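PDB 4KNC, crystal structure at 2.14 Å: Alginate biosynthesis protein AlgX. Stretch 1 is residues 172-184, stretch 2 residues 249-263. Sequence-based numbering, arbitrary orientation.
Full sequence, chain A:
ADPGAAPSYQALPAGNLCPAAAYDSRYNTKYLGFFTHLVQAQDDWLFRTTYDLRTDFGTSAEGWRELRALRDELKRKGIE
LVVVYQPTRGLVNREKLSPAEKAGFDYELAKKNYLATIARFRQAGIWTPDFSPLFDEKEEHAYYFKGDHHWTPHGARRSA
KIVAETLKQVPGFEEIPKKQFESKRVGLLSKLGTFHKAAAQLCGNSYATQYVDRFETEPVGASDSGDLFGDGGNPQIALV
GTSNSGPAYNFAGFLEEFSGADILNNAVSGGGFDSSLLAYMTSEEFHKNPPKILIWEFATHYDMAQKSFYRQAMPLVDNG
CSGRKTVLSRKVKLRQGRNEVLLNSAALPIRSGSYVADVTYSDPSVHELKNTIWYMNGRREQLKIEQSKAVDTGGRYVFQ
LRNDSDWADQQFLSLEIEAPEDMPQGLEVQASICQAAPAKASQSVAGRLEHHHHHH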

ATOM      1  N   GLY A 172     -19.751  13.776  -3.322  1.00 41.96           N
ATOM      2  CA  GLY A 172     -20.546  12.618  -2.953  1.00 50.01           C
ATOM      3  C   GLY A 172     -20.586  12.256  -1.473  1.00 51.58           C
ATOM      4  O   GLY A 172     -21.445  11.474  -1.061  1.00 52.11           O
ATOM      5  N   PHE A 173     -19.674  12.815  -0.671  1.00 53.00           N
ATOM      6  CA  PHE A 173     -19.589  12.478   0.760  1.00 46.87           C
ATOM      7  C   PHE A 173     -20.911  12.680   1.498  1.00 43.76           C
ATOM      8  O   PHE A 173     -21.205  11.972   2.463  1.00 42.88           O
ATOM      9  CB  PHE A 173     -18.470  13.261   1.477  1.00 39.72           C
ATOM     10  CG  PHE A 173     -18.277  12.859   2.930  1.00 44.01           C
ATOM     11  CD1 PHE A 173     -17.396  11.834   3.272  1.00 41.30           C
ATOM     12  CD2 PHE A 173     -18.974  13.504   3.950  1.00 38.67           C
ATOM     13  CE1 PHE A 173     -17.221  11.459   4.595  1.00 39.75           C
ATOM     14  CE2 PHE A 173     -18.815  13.129   5.278  1.00 38.63           C
ATOM     15  CZ  PHE A 173     -17.927  12.104   5.605  1.00 36.02           C
ATOM     16  N   GLU A 174     -21.723  13.629   1.041  1.00 49.89           N
ATOM     17  CA  GLU A 174     -22.952  13.953   1.762  1.00 42.72           C
ATOM     18  C   GLU A 174     -24.004  12.851   1.657  1.00 42.13           C
ATOM     19  O   GLU A 174     -24.829  12.683   2.554  1.00 45.63           O
ATOM     20  CB  GLU A 174     -23.507  15.299   1.302  1.00 66.44           C
ATOM     21  CG  GLU A 174     -24.398  15.977   2.331  1.00 83.36           C
ATOM     22  CD  GLU A 174     -23.631  16.492   3.541  1.00 85.88           C
ATOM     23  OE1 GLU A 174     -22.386  16.361   3.576  1.00 89.05           O
ATOM     24  OE2 GLU A 174     -24.281  17.036   4.461  1.00 79.40           O
ATOM     25  N   GLU A 175     -23.951  12.077   0.578  1.00 42.58           N
ATOM     26  CA  GLU A 175     -24.922  11.004   0.358  1.00 44.52           C
ATOM     27  C   GLU A 175     -24.536   9.723   1.088  1.00 47.43           C
ATOM     28  O   GLU A 175     -25.354   8.821   1.275  1.00 47.50           O
ATOM     29  CB  GLU A 175     -25.078  10.724  -1.145  1.00 52.81           C
ATOM     30  CG  GLU A 175     -26.010  11.688  -1.864  1.00 72.80           C
ATOM     31  CD  GLU A 175     -25.593  13.146  -1.720  1.00 86.76           C
ATOM     32  OE1 GLU A 175     -24.382  13.440  -1.829  1.00 87.89           O
ATOM     33  OE2 GLU A 175     -26.483  13.996  -1.493  1.00 95.36           O
ATOM     34  N   ILE A 176     -23.274   9.638   1.479  1.00 43.91           N
ATOM     35  CA  ILE A 176     -22.793   8.479   2.223  1.00 48.47           C
ATOM     36  C   ILE A 176     -23.595   8.351   3.522  1.00 43.80           C
ATOM     37  O   ILE A 176     -23.884   9.354   4.162  1.00 41.41           O
ATOM     38  CB  ILE A 176     -21.268   8.604   2.460  1.00 40.04           C
ATOM     39  CG1 ILE A 176     -20.544   8.513   1.111  1.00 37.26           C
ATOM     40  CG2 ILE A 176     -20.755   7.548   3.429  1.00 37.30           C
ATOM     41  CD1 ILE A 176     -19.038   8.636   1.180  1.00 34.61           C
ATOM     42  N   PRO A 177     -24.005   7.119   3.878  1.00 54.44           N
ATOM     43  CA  PRO A 177     -24.729   6.876   5.135  1.00 56.48           C
ATOM     44  C   PRO A 177     -23.943   7.410   6.324  1.00 56.24           C
ATOM     45  O   PRO A 177     -22.735   7.185   6.397  1.00 51.26           O
ATOM     46  CB  PRO A 177     -24.773   5.348   5.239  1.00 49.23           C
ATOM     47  CG  PRO A 177     -24.549   4.838   3.890  1.00 49.63           C
ATOM     48  CD  PRO A 177     -23.773   5.877   3.120  1.00 55.22           C
ATOM     49  N   LYS A 178     -24.620   8.100   7.233  1.00 50.43           N
ATOM     50  CA  LYS A 178     -23.968   8.667   8.406  1.00 50.00           C
ATOM     51  C   LYS A 178     -24.386   7.906   9.663  1.00 53.10           C
ATOM     52  O   LYS A 178     -25.533   7.475   9.785  1.00 53.81           O
ATOM     53  CB  LYS A 178     -24.316  10.151   8.539  1.00 51.16           C
ATOM     54  CG  LYS A 178     -23.961  10.977   7.315  1.00 55.09           C
ATOM     55  CD  LYS A 178     -22.541  10.676   6.844  1.00 64.85           C
ATOM     56  CE  LYS A 178     -22.093  11.641   5.758  1.00 59.53           C
ATOM     57  NZ  LYS A 178     -22.699  11.321   4.453  1.00 61.03           N
ATOM     58  N   LYS A 179     -23.441   7.724  10.581  1.00 47.51           N
ATOM     59  CA  LYS A 179     -23.700   7.065  11.863  1.00 50.99           C
ATOM     60  C   LYS A 179     -22.905   7.786  12.938  1.00 46.15           C
ATOM     61  O   LYS A 179     -22.027   8.587  12.633  1.00 50.90           O
ATOM     62  CB  LYS A 179     -23.254   5.597  11.828  1.00 58.35           C
ATOM     63  CG  LYS A 179     -23.674   4.824  10.589  1.00 63.82           C
ATOM     64  CD  LYS A 179     -22.813   3.590  10.371  1.00 65.35           C
ATOM     65  CE  LYS A 179     -23.175   2.466  11.320  1.00 60.10           C
ATOM     66  NZ  LYS A 179     -23.788   1.331  10.576  1.00 62.89           N
ATOM     67  N   GLN A 180     -23.200   7.500  14.199  1.00 41.82           N
ATOM     68  CA  GLN A 180     -22.390   8.034  15.279  1.00 45.29           C
ATOM     69  C   GLN A 180     -21.463   6.951  15.786  1.00 44.37           C
ATOM     70  O   GLN A 180     -21.902   5.839  16.096  1.00 42.02           O
ATOM     71  CB  GLN A 180     -23.260   8.493  16.435  1.00 48.85           C
ATOM     72  CG  GLN A 180     -24.448   9.335  16.030  1.00 65.53           C
ATOM     73  CD  GLN A 180     -25.511   9.362  17.110  1.00 73.10           C
ATOM     74  OE1 GLN A 180     -25.209   9.229  18.298  1.00 77.27           O
ATOM     75  NE2 GLN A 180     -26.765   9.514  16.702  1.00 73.90           N
ATOM     76  N   PHE A 181     -20.180   7.272  15.887  1.00 44.54           N
ATOM     77  CA  PHE A 181     -19.242   6.333  16.488  1.00 45.09           C
ATOM     78  C   PHE A 181     -18.625   6.908  17.748  1.00 45.22           C
ATOM     79  O   PHE A 181     -18.449   8.123  17.872  1.00 44.00           O
ATOM     80  CB  PHE A 181     -18.132   5.976  15.513  1.00 39.88           C
ATOM     81  CG  PHE A 181     -18.617   5.343  14.251  1.00 38.37           C
ATOM     82  CD1 PHE A 181     -18.968   6.125  13.162  1.00 35.81           C
ATOM     83  CD2 PHE A 181     -18.704   3.964  14.145  1.00 34.93           C
ATOM     84  CE1 PHE A 181     -19.407   5.539  11.977  1.00 34.86           C
ATOM     85  CE2 PHE A 181     -19.138   3.372  12.971  1.00 35.58           C
ATOM     86  CZ  PHE A 181     -19.492   4.164  11.886  1.00 37.95           C
ATOM     87  N   GLU A 182     -18.299   6.023  18.680  1.00 44.91           N
ATOM     88  CA  GLU A 182     -17.556   6.404  19.870  1.00 50.15           C
ATOM     89  C   GLU A 182     -16.342   5.503  20.062  1.00 43.82           C
ATOM     90  O   GLU A 182     -16.426   4.270  19.907  1.00 42.85           O
ATOM     91  CB  GLU A 182     -18.450   6.337  21.104  1.00 56.48           C
ATOM     92  CG  GLU A 182     -19.548   7.374  21.113  1.00 73.03           C
ATOM     93  CD  GLU A 182     -20.462   7.218  22.311  1.00 83.13           C
ATOM     94  OE1 GLU A 182     -20.186   6.323  23.144  1.00 78.80           O
ATOM     95  OE2 GLU A 182     -21.448   7.984  22.416  1.00 86.95           O
ATOM     96  N   SER A 183     -15.215   6.121  20.392  1.00 44.10           N
ATOM     97  CA  SER A 183     -13.994   5.376  20.670  1.00 42.49           C
ATOM     98  C   SER A 183     -13.728   5.316  22.169  1.00 44.26           C
ATOM     99  O   SER A 183     -13.807   6.329  22.861  1.00 49.71           O
ATOM    100  CB  SER A 183     -12.805   6.001  19.941  1.00 43.03           C
ATOM    101  OG  SER A 183     -13.007   5.995  18.537  1.00 37.07           O
ATOM    102  N   LYS A 184     -13.428   4.117  22.655  1.00 37.42           N
ATOM    103  CA  LYS A 184     -13.117   3.889  24.053  1.00 39.98           C
ATOM    104  C   LYS A 184     -11.757   3.231  24.177  1.00 37.96           C
ATOM    105  O   LYS A 184     -11.371   2.402  23.333  1.00 41.87           O
ATOM    106  CB  LYS A 184     -14.154   2.956  24.677  1.00 49.94           C
ATOM    107  CG  LYS A 184     -15.528   3.576  24.869  1.00 61.42           C
ATOM    108  CD  LYS A 184     -16.526   2.541  25.369  1.00 70.33           C
ATOM    109  N   TYR A 249      -3.822  -0.061  16.107  1.00 33.72           N
ATOM    110  CA  TYR A 249      -3.638   1.377  16.238  1.00 29.16           C
ATOM    111  C   TYR A 249      -4.947   2.112  16.021  1.00 30.50           C
ATOM    112  O   TYR A 249      -5.032   3.306  16.282  1.00 30.90           O
ATOM    113  CB  TYR A 249      -2.545   1.890  15.295  1.00 35.86           C
ATOM    114  CG  TYR A 249      -1.346   0.983  15.294  1.00 36.51           C
ATOM    115  CD1 TYR A 249      -0.476   0.947  16.385  1.00 35.91           C
ATOM    116  CD2 TYR A 249      -1.105   0.129  14.226  1.00 28.43           C
ATOM    117  CE1 TYR A 249       0.611   0.099  16.402  1.00 27.90           C
ATOM    118  CE2 TYR A 249      -0.012  -0.728  14.231  1.00 30.73           C
ATOM    119  CZ  TYR A 249       0.841  -0.739  15.317  1.00 36.86           C
ATOM    120  OH  TYR A 249       1.925  -1.598  15.319  1.00 36.81           O
ATOM    121  N   ASN A 250      -5.951   1.386  15.532  1.00 29.71           N
ATOM    122  CA  ASN A 250      -7.309   1.904  15.396  1.00 34.43           C
ATOM    123  C   ASN A 250      -7.474   3.111  14.439  1.00 31.55           C
ATOM    124  O   ASN A 250      -8.350   3.945  14.639  1.00 30.51           O
ATOM    125  CB  ASN A 250      -7.916   2.228  16.774  1.00 25.97           C
ATOM    126  CG  ASN A 250      -9.444   2.334  16.722  1.00 34.15           C
ATOM    127  OD1 ASN A 250     -10.096   1.459  16.169  1.00 31.62           O
ATOM    128  ND2 ASN A 250     -10.008   3.431  17.258  1.00 27.13           N
ATOM    129  N   PHE A 251      -6.647   3.190  13.405  1.00 30.54           N
ATOM    130  CA  PHE A 251      -6.743   4.273  12.422  1.00 24.08           C
ATOM    131  C   PHE A 251      -8.122   4.295  11.758  1.00 29.17           C
ATOM    132  O   PHE A 251      -8.762   5.351  11.688  1.00 28.94           O
ATOM    133  CB  PHE A 251      -5.620   4.160  11.388  1.00 31.91           C
ATOM    134  CG  PHE A 251      -5.628   5.245  10.326  1.00 31.56           C
ATOM    135  CD1 PHE A 251      -5.618   6.589  10.676  1.00 29.71           C
ATOM    136  CD2 PHE A 251      -5.583   4.909   8.975  1.00 25.85           C
ATOM    137  CE1 PHE A 251      -5.606   7.583   9.695  1.00 28.76           C
ATOM    138  CE2 PHE A 251      -5.552   5.898   7.983  1.00 35.23           C
ATOM    139  CZ  PHE A 251      -5.574   7.241   8.351  1.00 28.92           C
ATOM    140  N   ALA A 252      -8.605   3.137  11.314  1.00 28.33           N
ATOM    141  CA  ALA A 252      -9.959   3.065  10.730  1.00 28.69           C
ATOM    142  C   ALA A 252     -11.065   3.506  11.710  1.00 33.30           C
ATOM    143  O   ALA A 252     -12.007   4.198  11.329  1.00 30.12           O
ATOM    144  CB  ALA A 252     -10.244   1.674  10.218  1.00 27.92           C
ATOM    145  N   GLY A 253     -10.945   3.110  12.975  1.00 34.27           N
ATOM    146  CA  GLY A 253     -11.926   3.494  13.981  1.00 26.79           C
ATOM    147  C   GLY A 253     -11.967   4.996  14.222  1.00 30.21           C
ATOM    148  O   GLY A 253     -13.044   5.596  14.324  1.00 30.50           O
ATOM    149  N   PHE A 254     -10.798   5.623  14.305  1.00 26.37           N
ATOM    150  CA  PHE A 254     -10.772   7.076  14.451  1.00 28.49           C
ATOM    151  C   PHE A 254     -11.315   7.768  13.196  1.00 32.70           C
ATOM    152  O   PHE A 254     -11.983   8.794  13.292  1.00 31.13           O
ATOM    153  CB  PHE A 254      -9.366   7.560  14.789  1.00 31.70           C
ATOM    154  CG  PHE A 254      -8.849   7.036  16.116  1.00 41.61           C
ATOM    155  CD1 PHE A 254      -9.597   7.179  17.277  1.00 38.08           C
ATOM    156  CD2 PHE A 254      -7.623   6.387  16.193  1.00 38.70           C
ATOM    157  CE1 PHE A 254      -9.124   6.695  18.504  1.00 32.84           C
ATOM    158  CE2 PHE A 254      -7.150   5.895  17.408  1.00 40.93           C
ATOM    159  CZ  PHE A 254      -7.903   6.056  18.562  1.00 39.40           C
ATOM    160  N   LEU A 255     -11.037   7.207  12.020  1.00 30.26           N
ATOM    161  CA  LEU A 255     -11.642   7.741  10.806  1.00 30.24           C
ATOM    162  C   LEU A 255     -13.161   7.725  10.919  1.00 29.94           C
ATOM    163  O   LEU A 255     -13.818   8.711  10.581  1.00 39.67           O
ATOM    164  CB  LEU A 255     -11.204   6.969   9.572  1.00 28.66           C
ATOM    165  CG  LEU A 255      -9.762   7.201   9.107  1.00 39.42           C
ATOM    166  CD1 LEU A 255      -9.360   6.179   8.041  1.00 35.99           C
ATOM    167  CD2 LEU A 255      -9.587   8.608   8.568  1.00 39.61           C
ATOM    168  N   GLU A 256     -13.729   6.619  11.393  1.00 32.82           N
ATOM    169  CA  GLU A 256     -15.189   6.565  11.536  1.00 32.63           C
ATOM    170  C   GLU A 256     -15.677   7.587  12.556  1.00 35.71           C
ATOM    171  O   GLU A 256     -16.670   8.276  12.323  1.00 34.89           O
ATOM    172  CB  GLU A 256     -15.661   5.175  11.943  1.00 38.31           C
ATOM    173  CG  GLU A 256     -15.375   4.090  10.919  1.00 42.00           C
ATOM    174  CD  GLU A 256     -15.572   2.708  11.491  1.00 44.91           C
ATOM    175  OE1 GLU A 256     -15.379   2.560  12.714  1.00 42.25           O
ATOM    176  OE2 GLU A 256     -15.925   1.781  10.729  1.00 43.71           O
ATOM    177  N   GLU A 257     -14.970   7.684  13.677  1.00 35.05           N
ATOM    178  CA  GLU A 257     -15.382   8.576  14.745  1.00 38.98           C
ATOM    179  C   GLU A 257     -15.449  10.005  14.230  1.00 38.83           C
ATOM    180  O   GLU A 257     -16.457  10.683  14.394  1.00 36.82           O
ATOM    181  CB  GLU A 257     -14.440   8.501  15.955  1.00 33.45           C
ATOM    182  CG  GLU A 257     -14.845   9.502  17.013  1.00 37.02           C
ATOM    183  CD  GLU A 257     -13.889   9.601  18.177  1.00 46.99           C
ATOM    184  OE1 GLU A 257     -12.959   8.765  18.285  1.00 44.82           O
ATOM    185  OE2 GLU A 257     -14.081  10.533  18.989  1.00 43.15           O
ATOM    186  N   PHE A 258     -14.385  10.446  13.573  1.00 31.85           N
ATOM    187  CA  PHE A 258     -14.335  11.832  13.107  1.00 35.35           C
ATOM    188  C   PHE A 258     -15.082  12.121  11.802  1.00 33.93           C
ATOM    189  O   PHE A 258     -15.361  13.269  11.523  1.00 31.86           O
ATOM    190  CB  PHE A 258     -12.888  12.316  13.005  1.00 30.34           C
ATOM    191  CG  PHE A 258     -12.148  12.227  14.309  1.00 40.06           C
ATOM    192  CD1 PHE A 258     -12.609  12.910  15.422  1.00 36.68           C
ATOM    193  CD2 PHE A 258     -11.009  11.455  14.426  1.00 37.63           C
ATOM    194  CE1 PHE A 258     -11.937  12.827  16.630  1.00 44.65           C
ATOM    195  CE2 PHE A 258     -10.331  11.370  15.631  1.00 44.28           C
ATOM    196  CZ  PHE A 258     -10.797  12.054  16.735  1.00 45.96           C
ATOM    197  N   SER A 259     -15.401  11.097  11.012  1.00 30.22           N
ATOM    198  CA  SER A 259     -16.100  11.325   9.740  1.00 31.81           C
ATOM    199  C   SER A 259     -17.582  11.001   9.819  1.00 37.72           C
ATOM    200  O   SER A 259     -18.360  11.546   9.060  1.00 30.04           O
ATOM    201  CB  SER A 259     -15.480  10.518   8.598  1.00 29.61           C
ATOM    202  OG  SER A 259     -15.853   9.149   8.689  1.00 32.28           O
ATOM    203  N   GLY A 260     -17.970  10.105  10.723  1.00 34.89           N
ATOM    204  CA  GLY A 260     -19.361   9.688  10.801  1.00 33.66           C
ATOM    205  C   GLY A 260     -19.729   8.617   9.777  1.00 36.04           C
ATOM    206  O   GLY A 260     -20.884   8.230   9.670  1.00 44.92           O
ATOM    207  N   ALA A 261     -18.750   8.129   9.024  1.00 36.05           N
ATOM    208  CA  ALA A 261     -19.008   7.115   7.999  1.00 35.07           C
ATOM    209  C   ALA A 261     -18.331   5.794   8.324  1.00 33.27           C
ATOM    210  O   ALA A 261     -17.254   5.790   8.931  1.00 31.41           O
ATOM    211  CB  ALA A 261     -18.522   7.607   6.652  1.00 33.97           C
ATOM    212  N   ASP A 262     -18.949   4.685   7.906  1.00 36.57           N
ATOM    213  CA  ASP A 262     -18.310   3.360   7.949  1.00 37.55           C
ATOM    214  C   ASP A 262     -17.045   3.299   7.086  1.00 34.30           C
ATOM    215  O   ASP A 262     -17.013   3.804   5.965  1.00 37.47           O
ATOM    216  CB  ASP A 262     -19.277   2.259   7.494  1.00 43.85           C
ATOM    217  CG  ASP A 262     -20.165   1.749   8.624  1.00 55.35           C
ATOM    218  OD1 ASP A 262     -19.711   1.754   9.783  1.00 54.71           O
ATOM    219  OD2 ASP A 262     -21.314   1.341   8.360  1.00 58.92           O
ATOM    220  N   ILE A 263     -16.001   2.677   7.614  1.00 30.90           N
ATOM    221  CA  ILE A 263     -14.764   2.521   6.861  1.00 33.26           C
ATOM    222  C   ILE A 263     -14.458   1.041   6.717  1.00 39.64           C
ATOM    223  O   ILE A 263     -14.135   0.373   7.700  1.00 34.43           O
ATOM    224  CB  ILE A 263     -13.586   3.215   7.574  1.00 34.57           C
ATOM    225  CG1 ILE A 263     -13.897   4.696   7.832  1.00 33.78           C
ATOM    226  CG2 ILE A 263     -12.310   3.052   6.778  1.00 33.92           C
ATOM    227  CD1 ILE A 263     -13.734   5.597   6.631  1.00 31.43           C
TER
HETATM  228  O   HOH W   1     -21.231   4.855   6.240  1.00 41.73           O
HETATM  229  O   HOH W   2     -19.034   9.731  14.834  1.00 40.11           O
HETATM  230  O   HOH W   3     -15.380   8.833  20.809  1.00 44.75           O

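The contact between these two stretches of AlgX is a strand laid across a helix and its C-terminal turn, held by one direct backbone hydrogen bond, three bridging waters and a phenylalanine packed against the helix. It illustrates a general principle: a strand edge and a helix cannot pair as two strands do, because the helix spends its own amides and carbonyls internally, so the contact relies on carbonyls freed at the helix end, on side chains and on water.

The strand, which continues beyond Lys184, crosses helix 251-259 at 133° between their N-to-C directions, with the axes 6.9 Å apart at closest approach. The direct backbone link lies just beyond the helix, where Gly260 takes a positive phi. Its carbonyl accepts a hydrogen bond from Lys179 N (Lys179 N to Gly260 O, 2.8 Å) and also receives a CA-H...O contact from Lys178 CA, 3.4 Å from Gly260 O. Glycine suits this turn: a CB on Gly260 would be jammed against the preceding carbonyl at these backbone angles, and this idealised CB would lie 3.5 Å from Lys179 O.

On either side of this link, water fills the gaps between backbones. Water 1 donates to Pro177 O and accepts from Asp262 N, both at 2.8 Å; water 2 accepts from Phe181 N at 2.9 Å and donates to Glu257 O at 2.8 Å. Water 3 extends the pattern to a side chain, accepting from Ser183 N at 2.7 Å and donating weakly to Glu257 OE2 at 2.8 Å.

Alternation along the strand selects the side chains that meet the helix: Phe181 and Ser183 point toward it, while Gln180, Glu182 and Lys184 point away. Phe181 has the largest covered area. Glu256 CB sits 3.6 Å from the centroid of the Phe181 ring and almost on the ring normal, a CH-pi contact that uses the aliphatic part of an acidic side chain. The ring edge meets Asp262, with Phe181 CZ 3.2 Å from Asp262 OD1, so the electropositive rim of the ring faces carboxylate oxygen. The other carboxylate oxygen forms a salt bridge with Lys179, whose hydrogen bond is weak (Lys179 NZ to Asp262 OD2, 3.3 Å).

Farther along, Ser183 OG donates to Glu257 OE1 at 2.8 Å. Together with water 3, this engages both carboxylate oxygens of Glu257 with Ser183. Toward the start of stretch 1, Ile176 and Ala261 make an apolar contact, with Ile176 CG2 3.9 Å from Ala261 CB, while the Phe173 ring brings its edge to a backbone carbonyl, with Phe173 CZ 3.5 Å from Ser259 O.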